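Intracellular protein transport protein USO1 (PDB 6LSU) is required for protein transport from the ER to the Golgi, acting as a homodimeric membrane tether with globular heads and a coiled-coil tail. Local coordinates at residues K625-M630 / R666-F670; V45-K49 / A83-T87; Q329-L333 / M365-H371. All coordinates share one frame; numbering follows the deposited sequence.

All three contacts lie in the globular head of the tether and join helices of its elongated array, and none is tied to a known ligand or active site. They follow one another along the chain in the order 2, 3, 1. Contact 2 lies near the N-terminal end, in part within ARM 1. Contact 3 spans the join of ARM 6 and ARM 7. Contact 1 involves ARM 10. Contacts 1 and 2 are on opposite sides of the chain's centre, about 76 Å apart between centres. Contact 3 is about 58 Å from contact 2 and 43 Å from contact 1, again between centres. None touches another; contacts 1 and 3 come nearest, about 26 Å between nearest atoms.

Contact 1: K625-M630 / R666-F670; sequences KCLVTM and RIKQF
Arg666 lies across Lys625 and Thr629 where two helix segments pass with axes 9.0 Å apart at 130°. Its extended chain crosses that of Lys625 at about a right angle. Lys625 CG sits over the centre of the guanidinium, 3.8 Å above its plane. On the same group, Arg666 NH1 makes a weak, bent hydrogen bond of 3.3 Å to Thr629 OG1. That hydroxyl in turn donates to Lys625 O. Arg666 NH2 is bonded outside the two segments, to Ser614 O. Next, Ile667 sends CD1 to Met630 CG at 4.0 Å, side chain across side chain. Phe670 then closes the interface. Its CG is anti to the backbone N (chi1 175°), which turns the ring in among Cys626, Leu627 and Met630. Phe670 CB packs on Cys626 CB at 3.7 Å. Leu627 CD2 meets Phe670 CE1 obliquely at 3.6 Å. Met630 CE lies over one face, offset toward the rim and 3.8 Å from the ring centroid, as a CH-pi contact. Phe676 stacks on the same ring, and Phe709 meets it edge-to-face. The Met-aromatic packing between steeply crossed helices belongs to the buried core of an alpha-helical array, here involving ARM 10.

Contact 2: V45-K49 / A83-T87; sequences VLGLK and AILET
Val45 meets Ala83 and Ile84, and Lys49 meets Glu86 and Thr87, across two nearly parallel helix segments of an armadillo-type array. The second segment belongs to ARM 1. The axes run 9.5 Å apart at an angle of 20°. At one end the contact is apolar. Val45 CG1 is anti to the backbone N (chi1 179°) and faces the other helix. It packs on Ile84 CG1 at 3.7 Å, and the two side chains cross at about a right angle. The same methyl also touches Ala83 CB, at 4.0 Å.

At the other end the contact is polar. Lys49 lays its aliphatic chain obliquely over the hydroxyl of Thr87, with CB 3.2 Å from Thr87 OG1. It then bends at chi3 and carries its amine to the carboxylate of Glu86. Lys49 NZ donates to Glu86 OE2 at 2.7 Å in a salt bridge, meeting that oxygen nearly along its C-O axis.

Further out, Glu86 OE1 is gripped by a salt bridge from Lys82 and a hydrogen bond from Tyr165 of helix 160-174. The carboxylate is thus held at both oxygens, and the nearby lysines are likely to favour its charged form. Helix 56-73 packs against Leu48 and Ile84. Helix 17-34 reaches Val45 and Leu48 through Val32, so the apolar end continues into neighbouring helices. Thr87 is held by its own helix. Its OG1 donates to Ala83 O at 2.7 Å, while Thr87 N reaches that same oxygen from the opposite face of the carbonyl plane.

Contact 3: Q329-L333 / M365-H371; sequences QNALL and MVRSNEH
The backbones of Gln329 and Met365 come within 5.3 Å at their CA atoms, and from there the second segment leaves its helix through a type II beta turn, Val366 to Asn369. Gln329 runs extended beyond CG along this turn. Its NE2 donates to Arg367 O at 3.0 Å with a nearly straight angle of 173°, and also bonds to Asn364 O. Its OE1 accepts from Asn369 ND2 at 3.1 Å. This donor lies above the carbonyl plane, and the two amide planes are 72° apart. Asn369 ND2 also gives a hydrogen to Asn330 OD1, at 3.1 Å. Both acceptors lie in the amide plane of Asn369, which sets the rotation of that amide. At the N-cap of helix 370-376, Asn369 OD1 bonds to Ala372 N. Beside this network, Leu333 CD1 packs against His371 ND1 at 3.6 Å, and Leu332 CD1 lies near Met365 CG. An alanine at Gln329 is likely to leave Arg367 O without this donor and Asn369 with one side-chain acceptor fewer. The chemistry implies a join of ARM 6 and ARM 7 held by amide hydrogen bonds, with one asparagine both capping a helix and tying it to helix 325-333.

Contact 1: K625-M630 / R666-F670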
ATOM      1  N   LYS A 625      14.776 -29.676 -13.194  1.00 74.03           N
ATOM      2  CA  LYS A 625      14.787 -31.151 -13.231  1.00 73.16           C
ATOM      3  C   LYS A 625      13.541 -31.637 -12.489  1.00 67.47           C
ATOM      4  O   LYS A 625      12.830 -32.495 -13.065  1.00 69.98           O
ATOM      5  CB  LYS A 625      16.158 -31.645 -12.763  1.00 84.59           C
ATOM      6  CG  LYS A 625      16.216 -32.957 -12.000  1.00 83.94           C
ATOM      7  CD  LYS A 625      17.641 -33.278 -11.616  1.00 90.45           C
ATOM      8  CE  LYS A 625      17.768 -34.008 -10.295  1.00102.74           C
ATOM      9  NZ  LYS A 625      19.186 -34.040  -9.846  1.00107.32           N
ATOM     10  N   CYS A 626      13.229 -31.101 -11.307  1.00 64.15           N
ATOM     11  CA  CYS A 626      12.047 -31.580 -10.524  1.00 68.10           C
ATOM     12  C   CYS A 626      10.736 -31.151 -11.232  1.00 73.59           C
ATOM     13  O   CYS A 626       9.732 -31.915 -11.199  1.00 65.39           O
ATOM     14  CB  CYS A 626      12.095 -31.095  -9.078  1.00 73.10           C
ATOM     15  SG  CYS A 626      13.573 -31.614  -8.130  1.00 78.25           S
ATOM     16  N   LEU A 627      10.714 -29.979 -11.889  1.00 66.33           N
ATOM     17  CA  LEU A 627       9.474 -29.462 -12.523  1.00 68.35           C
ATOM     18  C   LEU A 627       9.143 -30.294 -13.754  1.00 70.65           C
ATOM     19  O   LEU A 627       7.910 -30.687 -13.900  1.00 71.23           O
ATOM     20  CB  LEU A 627       9.619 -27.975 -12.864  1.00 71.19           C
ATOM     21  CG  LEU A 627       9.404 -27.035 -11.678  1.00 69.19           C
ATOM     22  CD1 LEU A 627       9.529 -25.575 -12.119  1.00 67.91           C
ATOM     23  CD2 LEU A 627       8.053 -27.310 -11.036  1.00 63.60           C
ATOM     24  N   VAL A 628      10.161 -30.559 -14.593  1.00 68.80           N
ATOM     25  CA  VAL A 628      10.063 -31.547 -15.705  1.00 65.29           C
ATOM     26  C   VAL A 628       9.552 -32.870 -15.130  1.00 58.11           C
ATOM     27  O   VAL A 628       8.663 -33.428 -15.702  1.00 66.62           O
ATOM     28  CB  VAL A 628      11.379 -31.770 -16.471  1.00 62.41           C
ATOM     29  CG1 VAL A 628      11.204 -32.918 -17.456  1.00 63.36           C
ATOM     30  CG2 VAL A 628      11.812 -30.526 -17.226  1.00 63.97           C
ATOM     31  N   THR A 629      10.141 -33.370 -14.058  1.00 63.02           N
ATOM     32  CA  THR A 629       9.760 -34.686 -13.471  1.00 66.44           C
ATOM     33  C   THR A 629       8.296 -34.584 -13.064  1.00 67.04           C
ATOM     34  O   THR A 629       7.526 -35.499 -13.367  1.00 75.77           O
ATOM     35  CB  THR A 629      10.633 -35.051 -12.270  1.00 66.52           C
ATOM     36  OG1 THR A 629      11.995 -34.945 -12.684  1.00 62.63           O
ATOM     37  CG2 THR A 629      10.288 -36.400 -11.670  1.00 65.22           C
ATOM     38  N   MET A 630       7.934 -33.490 -12.390  1.00 74.30           N
ATOM     39  CA  MET A 630       6.557 -33.259 -11.869  1.00 70.73           C
ATOM     40  C   MET A 630       5.540 -33.253 -13.035  1.00 73.00           C
ATOM     41  O   MET A 630       4.422 -33.865 -12.939  1.00 61.39           O
ATOM     42  CB  MET A 630       6.496 -31.922 -11.150  1.00 74.09           C
ATOM     43  CG  MET A 630       5.362 -31.883 -10.164  1.00 81.15           C
ATOM     44  SD  MET A 630       5.140 -30.241  -9.475  1.00 74.29           S
ATOM     45  CE  MET A 630       6.722 -30.043  -8.649  1.00 79.52           C
ATOM     46  N   ARG A 666      12.294 -36.598  -6.073  1.00 90.89           N
ATOM     47  CA  ARG A 666      12.480 -35.315  -6.801  1.00 89.62           C
ATOM     48  C   ARG A 666      11.291 -34.390  -6.553  1.00 89.51           C
ATOM     49  O   ARG A 666      11.497 -33.176  -6.760  1.00 67.82           O
ATOM     50  CB  ARG A 666      12.637 -35.533  -8.303  1.00 97.22           C
ATOM     51  CG  ARG A 666      14.015 -36.034  -8.703  1.00 96.32           C
ATOM     52  CD  ARG A 666      14.004 -36.575 -10.116  1.00105.50           C
ATOM     53  NE  ARG A 666      15.349 -36.637 -10.672  1.00107.45           N
ATOM     54  CZ  ARG A 666      15.637 -36.732 -11.969  1.00111.98           C
ATOM     55  NH1 ARG A 666      14.670 -36.792 -12.872  1.00108.78           N
ATOM     56  NH2 ARG A 666      16.901 -36.764 -12.366  1.00119.82           N
ATOM     57  N   ILE A 667      10.113 -34.939  -6.201  1.00 85.49           N
ATOM     58  CA  ILE A 667       8.954 -34.161  -5.668  1.00 83.62           C
ATOM     59  C   ILE A 667       9.297 -33.644  -4.262  1.00 86.37           C
ATOM     60  O   ILE A 667       9.048 -32.452  -3.991  1.00 84.97           O
ATOM     61  CB  ILE A 667       7.666 -35.005  -5.679  1.00 77.73           C
ATOM     62  CG1 ILE A 667       7.242 -35.367  -7.103  1.00 76.82           C
ATOM     63  CG2 ILE A 667       6.551 -34.307  -4.908  1.00 81.88           C
ATOM     64  CD1 ILE A 667       7.717 -34.402  -8.165  1.00 78.58           C
ATOM     65  N   LYS A 668       9.804 -34.518  -3.395  1.00 93.41           N
ATOM     66  CA  LYS A 668      10.215 -34.171  -2.012  1.00 97.04           C
ATOM     67  C   LYS A 668      11.379 -33.182  -2.087  1.00 91.93           C
ATOM     68  O   LYS A 668      11.440 -32.309  -1.242  1.00 94.81           O
ATOM     69  CB  LYS A 668      10.604 -35.425  -1.224  1.00115.50           C
ATOM     70  CG  LYS A 668      10.685 -35.249   0.288  1.00128.13           C
ATOM     71  CD  LYS A 668      10.262 -36.482   1.066  1.00132.35           C
ATOM     72  CE  LYS A 668      10.056 -36.202   2.542  1.00134.76           C
ATOM     73  NZ  LYS A 668       9.114 -37.172   3.149  1.00137.31           N
ATOM     74  N   GLN A 669      12.258 -33.292  -3.084  1.00 96.53           N
ATOM     75  CA  GLN A 669      13.472 -32.442  -3.124  1.00 97.36           C
ATOM     76  C   GLN A 669      13.063 -31.047  -3.582  1.00 98.07           C
ATOM     77  O   GLN A 669      13.789 -30.069  -3.228  1.00101.92           O
ATOM     78  CB  GLN A 669      14.578 -32.981  -4.033  1.00107.94           C
ATOM     79  CG  GLN A 669      15.782 -32.042  -4.056  1.00119.34           C
ATOM     80  CD  GLN A 669      17.043 -32.596  -4.674  1.00127.29           C
ATOM     81  OE1 GLN A 669      17.066 -32.980  -5.847  1.00131.67           O
ATOM     82  NE2 GLN A 669      18.120 -32.585  -3.891  1.00129.94           N
ATOM     83  N   PHE A 670      11.974 -30.954  -4.354  1.00 91.30           N
ATOM     84  CA  PHE A 670      11.451 -29.686  -4.928  1.00 83.83           C
ATOM     85  C   PHE A 670      10.909 -28.785  -3.809  1.00 80.24           C
ATOM     86  O   PHE A 670      11.203 -27.572  -3.820  1.00 71.13           O
ATOM     87  CB  PHE A 670      10.359 -29.971  -5.964  1.00 79.92           C
ATOM     88  CG  PHE A 670       9.692 -28.741  -6.524  1.00 79.41           C
ATOM     89  CD1 PHE A 670      10.367 -27.902  -7.400  1.00 74.91           C
ATOM     90  CD2 PHE A 670       8.418 -28.385  -6.113  1.00 77.04           C
ATOM     91  CE1 PHE A 670       9.755 -26.767  -7.907  1.00 77.86           C
ATOM     92  CE2 PHE A 670       7.816 -27.241  -6.609  1.00 79.28           C
ATOM     93  CZ  PHE A 670       8.474 -26.447  -7.523  1.00 75.08           C
TER

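Contact 2: V45-K49 / A83-T87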
ATOM      1  N   VAL A  45       7.563  32.585  39.746  1.00 71.51           N
ATOM      2  CA  VAL A  45       7.458  31.712  38.535  1.00 69.21           C
ATOM      3  C   VAL A  45       8.569  32.046  37.534  1.00 68.31           C
ATOM      4  O   VAL A  45       9.120  31.100  36.958  1.00 74.96           O
ATOM      5  CB  VAL A  45       6.084  31.815  37.862  1.00 66.76           C
ATOM      6  CG1 VAL A  45       6.033  30.938  36.618  1.00 64.29           C
ATOM      7  CG2 VAL A  45       4.968  31.465  38.830  1.00 63.93           C
ATOM      8  N   LEU A  46       8.908  33.317  37.325  1.00 65.62           N
ATOM      9  CA  LEU A  46       9.912  33.669  36.299  1.00 69.68           C
ATOM     10  C   LEU A  46      11.278  33.298  36.839  1.00 68.47           C
ATOM     11  O   LEU A  46      12.136  32.830  36.032  1.00 68.65           O
ATOM     12  CB  LEU A  46       9.811  35.145  35.906  1.00 79.44           C
ATOM     13  CG  LEU A  46       8.466  35.522  35.285  1.00 83.45           C
ATOM     14  CD1 LEU A  46       7.402  35.559  36.361  1.00 97.00           C
ATOM     15  CD2 LEU A  46       8.530  36.868  34.622  1.00 89.15           C
ATOM     16  N   GLY A  47      11.450  33.429  38.151  1.00 67.36           N
ATOM     17  CA  GLY A  47      12.642  32.909  38.840  1.00 66.83           C
ATOM     18  C   GLY A  47      12.796  31.424  38.606  1.00 62.97           C
ATOM     19  O   GLY A  47      13.891  30.989  38.241  1.00 71.25           O
ATOM     20  N   LEU A  48      11.720  30.662  38.742  1.00 63.46           N
ATOM     21  CA  LEU A  48      11.755  29.203  38.480  1.00 69.13           C
ATOM     22  C   LEU A  48      12.063  28.967  36.994  1.00 75.40           C
ATOM     23  O   LEU A  48      12.891  28.063  36.679  1.00 67.82           O
ATOM     24  CB  LEU A  48      10.425  28.571  38.920  1.00 68.95           C
ATOM     25  CG  LEU A  48      10.329  28.223  40.404  1.00 67.33           C
ATOM     26  CD1 LEU A  48       9.007  27.523  40.718  1.00 67.84           C
ATOM     27  CD2 LEU A  48      11.508  27.359  40.825  1.00 65.98           C
ATOM     28  N   LYS A  49      11.439  29.763  36.111  1.00 74.82           N
ATOM     29  CA  LYS A  49      11.562  29.598  34.637  1.00 72.35           C
ATOM     30  C   LYS A  49      13.048  29.656  34.267  1.00 69.13           C
ATOM     31  O   LYS A  49      13.515  28.777  33.518  1.00 69.13           O
ATOM     32  CB  LYS A  49      10.719  30.672  33.947  1.00 81.34           C
ATOM     33  CG  LYS A  49      10.578  30.521  32.445  1.00 79.86           C
ATOM     34  CD  LYS A  49       9.736  31.614  31.829  1.00 84.95           C
ATOM     35  CE  LYS A  49      10.269  31.996  30.456  1.00 96.26           C
ATOM     36  NZ  LYS A  49       9.781  33.321  30.004  1.00 95.80           N
ATOM     37  N   ALA A  83       3.330  32.353  31.820  1.00 62.42           N
ATOM     38  CA  ALA A  83       4.666  32.083  32.398  1.00 63.06           C
ATOM     39  C   ALA A  83       4.734  30.652  32.971  1.00 62.73           C
ATOM     40  O   ALA A  83       5.821  29.976  32.911  1.00 53.12           O
ATOM     41  CB  ALA A  83       5.002  33.103  33.453  1.00 63.48           C
ATOM     42  N   ILE A  84       3.613  30.156  33.477  1.00 57.35           N
ATOM     43  CA  ILE A  84       3.607  28.787  34.057  1.00 59.79           C
ATOM     44  C   ILE A  84       3.630  27.781  32.902  1.00 56.76           C
ATOM     45  O   ILE A  84       4.471  26.841  32.949  1.00 56.23           O
ATOM     46  CB  ILE A  84       2.420  28.615  35.024  1.00 63.95           C
ATOM     47  CG1 ILE A  84       2.718  29.363  36.334  1.00 64.12           C
ATOM     48  CG2 ILE A  84       2.081  27.140  35.254  1.00 59.58           C
ATOM     49  CD1 ILE A  84       1.478  29.693  37.133  1.00 66.17           C
ATOM     50  N   LEU A  85       2.811  28.021  31.870  1.00 56.15           N
ATOM     51  CA  LEU A  85       2.788  27.159  30.649  1.00 55.22           C
ATOM     52  C   LEU A  85       4.205  27.153  30.039  1.00 53.16           C
ATOM     53  O   LEU A  85       4.689  26.046  29.710  1.00 50.89           O
ATOM     54  CB  LEU A  85       1.711  27.632  29.659  1.00 50.42           C
ATOM     55  CG  LEU A  85       0.259  27.510  30.142  1.00 50.34           C
ATOM     56  CD1 LEU A  85      -0.702  28.055  29.116  1.00 58.02           C
ATOM     57  CD2 LEU A  85      -0.147  26.094  30.389  1.00 56.16           C
ATOM     58  N   GLU A  86       4.886  28.297  29.924  1.00 48.61           N
ATOM     59  CA  GLU A  86       6.236  28.258  29.308  1.00 54.83           C
ATOM     60  C   GLU A  86       7.103  27.374  30.199  1.00 59.49           C
ATOM     61  O   GLU A  86       7.892  26.542  29.642  1.00 59.69           O
ATOM     62  CB  GLU A  86       6.891  29.626  29.108  1.00 58.38           C
ATOM     63  CG  GLU A  86       6.057  30.581  28.288  1.00 65.92           C
ATOM     64  CD  GLU A  86       6.523  32.024  28.155  1.00 68.78           C
ATOM     65  OE1 GLU A  86       5.997  32.727  27.221  1.00 73.73           O
ATOM     66  OE2 GLU A  86       7.422  32.435  28.920  1.00 71.41           O
ATOM     67  N   THR A  87       6.940  27.491  31.515  1.00 64.40           N
ATOM     68  CA  THR A  87       7.857  26.834  32.488  1.00 64.56           C
ATOM     69  C   THR A  87       7.630  25.327  32.384  1.00 57.50           C
ATOM     70  O   THR A  87       8.642  24.570  32.201  1.00 52.33           O
ATOM     71  CB  THR A  87       7.736  27.422  33.902  1.00 68.30           C
ATOM     72  OG1 THR A  87       8.137  28.800  33.813  1.00 58.82           O
ATOM     73  CG2 THR A  87       8.624  26.681  34.891  1.00 68.46           C
TER

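Contact 3: Q329-L333 / M365-H371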
ATOM      1  N   GLN A 329     -17.865   1.547  -3.282  1.00 56.40           N
ATOM      2  CA  GLN A 329     -17.375   1.349  -4.660  1.00 54.26           C
ATOM      3  C   GLN A 329     -18.320   2.117  -5.595  1.00 58.39           C
ATOM      4  O   GLN A 329     -17.841   3.019  -6.349  1.00 52.38           O
ATOM      5  CB  GLN A 329     -17.257  -0.123  -5.027  1.00 55.36           C
ATOM      6  CG  GLN A 329     -15.951  -0.791  -4.600  1.00 61.25           C
ATOM      7  CD  GLN A 329     -16.025  -2.283  -4.833  1.00 60.47           C
ATOM      8  OE1 GLN A 329     -17.104  -2.881  -4.713  1.00 56.33           O
ATOM      9  NE2 GLN A 329     -14.903  -2.851  -5.273  1.00 52.88           N
ATOM     10  N   ASN A 330     -19.620   1.776  -5.508  1.00 67.88           N
ATOM     11  CA  ASN A 330     -20.745   2.372  -6.278  1.00 65.31           C
ATOM     12  C   ASN A 330     -20.759   3.891  -6.101  1.00 56.74           C
ATOM     13  O   ASN A 330     -20.796   4.589  -7.105  1.00 65.50           O
ATOM     14  CB  ASN A 330     -22.076   1.746  -5.859  1.00 72.41           C
ATOM     15  CG  ASN A 330     -22.257   0.311  -6.313  1.00 70.61           C
ATOM     16  OD1 ASN A 330     -21.562  -0.164  -7.199  1.00 70.57           O
ATOM     17  ND2 ASN A 330     -23.240  -0.368  -5.745  1.00 77.45           N
ATOM     18  N   ALA A 331     -20.654   4.373  -4.862  1.00 57.49           N
ATOM     19  CA  ALA A 331     -20.510   5.812  -4.552  1.00 57.21           C
ATOM     20  C   ALA A 331     -19.321   6.399  -5.336  1.00 59.00           C
ATOM     21  O   ALA A 331     -19.498   7.430  -6.024  1.00 59.44           O
ATOM     22  CB  ALA A 331     -20.385   6.025  -3.061  1.00 57.04           C
ATOM     23  N   LEU A 332     -18.138   5.783  -5.258  1.00 63.58           N
ATOM     24  CA  LEU A 332     -16.920   6.355  -5.926  1.00 62.94           C
ATOM     25  C   LEU A 332     -17.088   6.362  -7.451  1.00 62.70           C
ATOM     26  O   LEU A 332     -16.451   7.228  -8.118  1.00 59.64           O
ATOM     27  CB  LEU A 332     -15.688   5.556  -5.515  1.00 60.79           C
ATOM     28  CG  LEU A 332     -15.228   5.772  -4.087  1.00 64.13           C
ATOM     29  CD1 LEU A 332     -14.382   4.599  -3.631  1.00 69.03           C
ATOM     30  CD2 LEU A 332     -14.489   7.079  -3.945  1.00 68.50           C
ATOM     31  N   LEU A 333     -17.885   5.425  -7.985  1.00 65.62           N
ATOM     32  CA  LEU A 333     -18.091   5.281  -9.441  1.00 69.91           C
ATOM     33  C   LEU A 333     -19.005   6.405  -9.928  1.00 74.52           C
ATOM     34  O   LEU A 333     -18.786   6.883 -11.067  1.00 72.97           O
ATOM     35  CB  LEU A 333     -18.670   3.903  -9.750  1.00 69.71           C
ATOM     36  CG  LEU A 333     -17.660   2.886 -10.257  1.00 78.50           C
ATOM     37  CD1 LEU A 333     -18.414   1.676 -10.760  1.00 86.58           C
ATOM     38  CD2 LEU A 333     -16.794   3.449 -11.373  1.00 77.42           C
ATOM     39  N   MET A 365     -11.205  -0.065  -5.952  1.00 49.23           N
ATOM     40  CA  MET A 365     -12.451   0.540  -6.467  1.00 50.97           C
ATOM     41  C   MET A 365     -13.318  -0.429  -7.307  1.00 55.09           C
ATOM     42  O   MET A 365     -14.570  -0.247  -7.290  1.00 60.78           O
ATOM     43  CB  MET A 365     -12.106   1.769  -7.309  1.00 48.62           C
ATOM     44  CG  MET A 365     -11.397   2.846  -6.456  1.00 51.85           C
ATOM     45  SD  MET A 365     -11.610   4.400  -7.277  1.00 62.44           S
ATOM     46  CE  MET A 365      -9.935   4.866  -7.615  1.00 52.51           C
ATOM     47  N   VAL A 366     -12.744  -1.409  -8.022  1.00 52.75           N
ATOM     48  CA  VAL A 366     -13.518  -2.201  -9.039  1.00 48.25           C
ATOM     49  C   VAL A 366     -13.585  -3.673  -8.666  1.00 42.70           C
ATOM     50  O   VAL A 366     -14.423  -4.387  -9.195  1.00 47.94           O
ATOM     51  CB  VAL A 366     -12.960  -2.043 -10.447  1.00 46.81           C
ATOM     52  CG1 VAL A 366     -12.814  -0.601 -10.832  1.00 48.79           C
ATOM     53  CG2 VAL A 366     -11.646  -2.751 -10.606  1.00 54.31           C
ATOM     54  N   ARG A 367     -12.759  -4.109  -7.740  1.00 42.71           N
ATOM     55  CA  ARG A 367     -12.672  -5.537  -7.410  1.00 45.08           C
ATOM     56  C   ARG A 367     -14.060  -6.102  -7.128  1.00 46.68           C
ATOM     57  O   ARG A 367     -14.663  -5.708  -6.158  1.00 56.48           O
ATOM     58  CB  ARG A 367     -11.780  -5.713  -6.182  1.00 49.84           C
ATOM     59  CG  ARG A 367     -11.546  -7.189  -5.839  1.00 53.45           C
ATOM     60  CD  ARG A 367     -10.179  -7.551  -5.287  1.00 53.97           C
ATOM     61  NE  ARG A 367      -9.617  -6.394  -4.603  1.00 60.93           N
ATOM     62  CZ  ARG A 367      -8.502  -5.772  -4.935  1.00 59.29           C
ATOM     63  NH1 ARG A 367      -7.772  -6.223  -5.917  1.00 62.99           N
ATOM     64  NH2 ARG A 367      -8.120  -4.689  -4.294  1.00 67.11           N
ATOM     65  N   SER A 368     -14.537  -7.030  -7.929  1.00 54.47           N
ATOM     66  CA  SER A 368     -15.727  -7.878  -7.597  1.00 58.39           C
ATOM     67  C   SER A 368     -17.066  -7.122  -7.658  1.00 57.43           C
ATOM     68  O   SER A 368     -17.944  -7.446  -6.887  1.00 62.56           O
ATOM     69  CB  SER A 368     -15.548  -8.464  -6.235  1.00 53.32           C
ATOM     70  OG  SER A 368     -15.206  -9.807  -6.398  1.00 62.62           O
ATOM     71  N   ASN A 369     -17.180  -6.122  -8.521  1.00 58.68           N
ATOM     72  CA  ASN A 369     -18.341  -5.211  -8.616  1.00 52.96           C
ATOM     73  C   ASN A 369     -18.646  -5.168 -10.104  1.00 54.67           C
ATOM     74  O   ASN A 369     -17.912  -4.398 -10.776  1.00 52.87           O
ATOM     75  CB  ASN A 369     -17.949  -3.853  -8.054  1.00 55.49           C
ATOM     76  CG  ASN A 369     -19.071  -2.841  -8.005  1.00 56.38           C
ATOM     77  OD1 ASN A 369     -19.815  -2.643  -8.979  1.00 57.27           O
ATOM     78  ND2 ASN A 369     -19.155  -2.156  -6.877  1.00 55.46           N
ATOM     79  N   GLU A 370     -19.568  -6.036 -10.588  1.00 51.16           N
ATOM     80  CA  GLU A 370     -20.039  -6.025 -11.991  1.00 53.27           C
ATOM     81  C   GLU A 370     -20.078  -4.571 -12.508  1.00 52.04           C
ATOM     82  O   GLU A 370     -19.487  -4.258 -13.535  1.00 62.26           O
ATOM     83  CB  GLU A 370     -21.442  -6.635 -12.065  1.00 60.41           C
ATOM     84  CG  GLU A 370     -21.522  -8.110 -12.398  1.00 65.91           C
ATOM     85  CD  GLU A 370     -22.723  -8.444 -13.274  1.00 74.41           C
ATOM     86  OE1 GLU A 370     -23.405  -9.484 -13.020  1.00 81.80           O
ATOM     87  OE2 GLU A 370     -22.997  -7.631 -14.192  1.00 86.86           O
ATOM     88  N   HIS A 371     -20.792  -3.700 -11.809  1.00 53.73           N
ATOM     89  CA  HIS A 371     -21.076  -2.313 -12.264  1.00 51.09           C
ATOM     90  C   HIS A 371     -19.737  -1.562 -12.453  1.00 51.14           C
ATOM     91  O   HIS A 371     -19.541  -0.879 -13.517  1.00 51.20           O
ATOM     92  CB  HIS A 371     -21.999  -1.582 -11.263  1.00 54.51           C
ATOM     93  CG  HIS A 371     -22.230  -0.190 -11.718  1.00 46.99           C
ATOM     94  ND1 HIS A 371     -21.954   0.893 -10.978  1.00 45.02           N
ATOM     95  CD2 HIS A 371     -22.527   0.263 -12.936  1.00 46.75           C
ATOM     96  CE1 HIS A 371     -22.090   1.972 -11.711  1.00 46.01           C
ATOM     97  NE2 HIS A 371     -22.445   1.611 -12.908  1.00 46.60           N
TER